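Local coordinates for terminal oxygenase component of carbazole (Janthinobacterium, PDB 3VMG), which catalyses the angular dioxygenation of carbazole at C9a and the adjacent C1, as the Rieske non-haem iron oxygenase component of carbazole 1,9a-dioxygenase, at the 9H-carbazole site. Residues are numbered along the deposited sequence; one frame, centred on the assembly and turned at random.

The 9H-carbazole site. Residues 178, 180, 183-184, 259, 262, 270, 272, 275, 282, 284, 329-330. With 9CA (9H-carbazole), chain B.
Carbazole, the substrate, lies wholly buried in the active-site pocket of the catalytic domain, between the 3-10 helix 183-187 and strands 261-265, 269-273 and 281-288. Its polar recognition comes from the end of helix 171-178: the pyrrole-type N9 donates to the carbonyl O of Gly178 at 2.8 Å, almost straight (161° at the hydrogen) and on an in-plane lone pair. This bond would favour a ligand with an N-H here and probably sets the in-plane orientation of the carbazole, one face towards the iron ligand His183. The imidazole points its CE1 edge at that face, the two planes 74° apart, with CE1 3.4 Å from N9; its ND1 donates to Asp180 O at 2.7 Å, in the ring plane, which sets its rotation and leaves NE2 for the iron.

Flat shape is read from both faces. On the His183 side Ile184 CG2, anti to the carbonyl carbon, sits over the C5-C8 ring, 3.4 Å from its centroid. Ile262 CD1, Val272 CG2 and Leu270 CD2 share the opposite face, Val272 over the C1-C4 ring. The C3-C4 edge points at the perpendicular face of Phe275, and Phe329 CE2 nears C4 from the His183 side.

Past the C2-C3 rim stand Gln282 and Glu284, near the carbazole plane, with Asn330 ND2 obliquely above it on the His183 side. Gln282 NE2, 3.4 Å from C2, donates within its amide plane to Glu284 OE1 at 2.8 Å, met 43° out of the carboxylate plane, and roughly in plane to Asn330 OD1, met above its carbonyl plane. A leucine replacing Gln282 would remove both bonds and the NE2 packing on C2, and would probably loosen Glu284 and Asn330. Leu270 CD2 lies 3.5 Å from C1, which with C9A corresponds to the dioxygenated pair.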
# COMPACT_ATOMS: atom_id res chain seq x y z
N GLY A 178 9.33 27.27 4.85
CA GLY A 178 9.48 28.45 5.69
C GLY A 178 10.87 29.08 5.62
O GLY A 178 10.99 30.30 5.51
N ASP A 180 13.08 29.54 3.36
CA ASP A 180 13.40 29.68 1.95
C ASP A 180 13.24 31.16 1.64
O ASP A 180 12.14 31.70 1.70
CB ASP A 180 12.40 28.85 1.14
CG ASP A 180 12.71 28.82 -0.33
OD1 ASP A 180 13.00 29.89 -0.90
OD2 ASP A 180 12.65 27.72 -0.92
N HIS A 183 10.99 31.82 -1.77
CA HIS A 183 9.60 31.38 -1.83
C HIS A 183 8.57 32.48 -1.60
O HIS A 183 7.41 32.32 -1.97
CB HIS A 183 9.33 30.25 -0.83
CG HIS A 183 8.74 30.72 0.47
ND1 HIS A 183 9.51 31.25 1.48
CD2 HIS A 183 7.46 30.77 0.90
CE1 HIS A 183 8.72 31.60 2.49
NE2 HIS A 183 7.48 31.31 2.16
N ILE A 184 8.99 33.59 -1.00
CA ILE A 184 8.05 34.67 -0.72
C ILE A 184 7.39 35.22 -1.98
O ILE A 184 6.49 36.06 -1.91
CB ILE A 184 8.73 35.81 0.05
CG1 ILE A 184 9.95 36.33 -0.73
CG2 ILE A 184 9.14 35.31 1.43
CD1 ILE A 184 10.62 37.52 -0.07
N ALA A 259 11.28 41.20 7.99
CA ALA A 259 12.09 40.06 7.58
C ALA A 259 13.56 40.42 7.38
O ALA A 259 14.14 40.16 6.32
CB ALA A 259 11.52 39.46 6.29
N ILE A 262 16.13 35.59 9.06
CA ILE A 262 15.35 34.41 9.33
C ILE A 262 16.29 33.33 9.79
O ILE A 262 17.43 33.25 9.34
CB ILE A 262 14.62 33.97 8.06
CG1 ILE A 262 13.69 35.09 7.62
CG2 ILE A 262 13.83 32.71 8.32
CD1 ILE A 262 13.25 34.97 6.22
N LEU A 270 10.99 27.98 13.00
CA LEU A 270 11.48 29.15 12.28
C LEU A 270 11.24 30.45 13.02
O LEU A 270 10.20 30.64 13.65
CB LEU A 270 10.79 29.24 10.91
CG LEU A 270 11.24 30.36 9.97
CD1 LEU A 270 12.54 29.94 9.30
CD2 LEU A 270 10.18 30.64 8.92
N VAL A 272 11.26 34.57 12.26
CA VAL A 272 11.33 35.62 11.26
C VAL A 272 11.37 36.93 12.04
O VAL A 272 10.45 37.23 12.81
CB VAL A 272 10.10 35.60 10.33
CG1 VAL A 272 10.28 36.60 9.19
CG2 VAL A 272 9.90 34.20 9.77
N PHE A 275 8.66 40.51 12.10
CA PHE A 275 7.50 40.12 11.30
C PHE A 275 6.32 39.84 12.22
O PHE A 275 6.50 39.33 13.33
CB PHE A 275 7.82 38.85 10.50
CG PHE A 275 6.98 38.68 9.26
CD1 PHE A 275 7.33 39.34 8.08
CD2 PHE A 275 5.83 37.90 9.28
CE1 PHE A 275 6.54 39.23 6.95
CE2 PHE A 275 5.03 37.79 8.15
CZ PHE A 275 5.39 38.45 6.98
N GLN A 282 7.96 36.50 14.49
CA GLN A 282 7.13 35.33 14.26
C GLN A 282 7.95 34.08 14.52
O GLN A 282 9.09 33.95 14.05
CB GLN A 282 6.60 35.31 12.82
CG GLN A 282 5.58 34.19 12.57
CD GLN A 282 4.76 34.39 11.30
OE1 GLN A 282 4.33 35.50 11.00
NE2 GLN A 282 4.54 33.31 10.56
N GLU A 284 7.43 29.93 14.33
CA GLU A 284 6.52 28.87 13.90
C GLU A 284 7.19 27.50 13.84
O GLU A 284 8.29 27.36 13.30
CB GLU A 284 5.87 29.20 12.55
CG GLU A 284 6.81 29.55 11.42
CD GLU A 284 6.07 29.84 10.12
OE1 GLU A 284 5.04 30.56 10.17
OE2 GLU A 284 6.50 29.36 9.05
N PHE A 329 -1.35 35.93 5.16
CA PHE A 329 -0.02 35.78 4.55
C PHE A 329 0.38 34.32 4.40
O PHE A 329 0.70 33.87 3.31
CB PHE A 329 1.02 36.51 5.42
CG PHE A 329 2.39 36.59 4.79
CD1 PHE A 329 2.66 37.54 3.81
CD2 PHE A 329 3.41 35.74 5.21
CE1 PHE A 329 3.93 37.64 3.25
CE2 PHE A 329 4.69 35.83 4.66
CZ PHE A 329 4.95 36.79 3.68
N ASN A 330 0.33 33.57 5.50
CA ASN A 330 0.74 32.16 5.49
C ASN A 330 -0.22 31.13 4.88
O ASN A 330 0.18 30.00 4.62
CB ASN A 330 1.11 31.73 6.91
CG ASN A 330 2.37 32.40 7.41
OD1 ASN A 330 2.39 33.00 8.48
ND2 ASN A 330 3.45 32.30 6.63
C9A 9CA B . 8.51 33.08 6.39
C1 9CA B . 7.64 32.32 7.16
C2 9CA B . 6.61 32.94 7.86
C3 9CA B . 6.45 34.32 7.79
C4 9CA B . 7.32 35.08 7.02
C4A 9CA B . 8.35 34.46 6.32
C4B 9CA B . 9.35 34.93 5.48
C5 9CA B . 9.69 36.21 5.03
C6 9CA B . 10.76 36.37 4.16
C7 9CA B . 11.49 35.26 3.73
C8 9CA B . 11.14 33.99 4.18
C8A 9CA B . 10.07 33.82 5.06
N9 9CA B . 9.54 32.74 5.62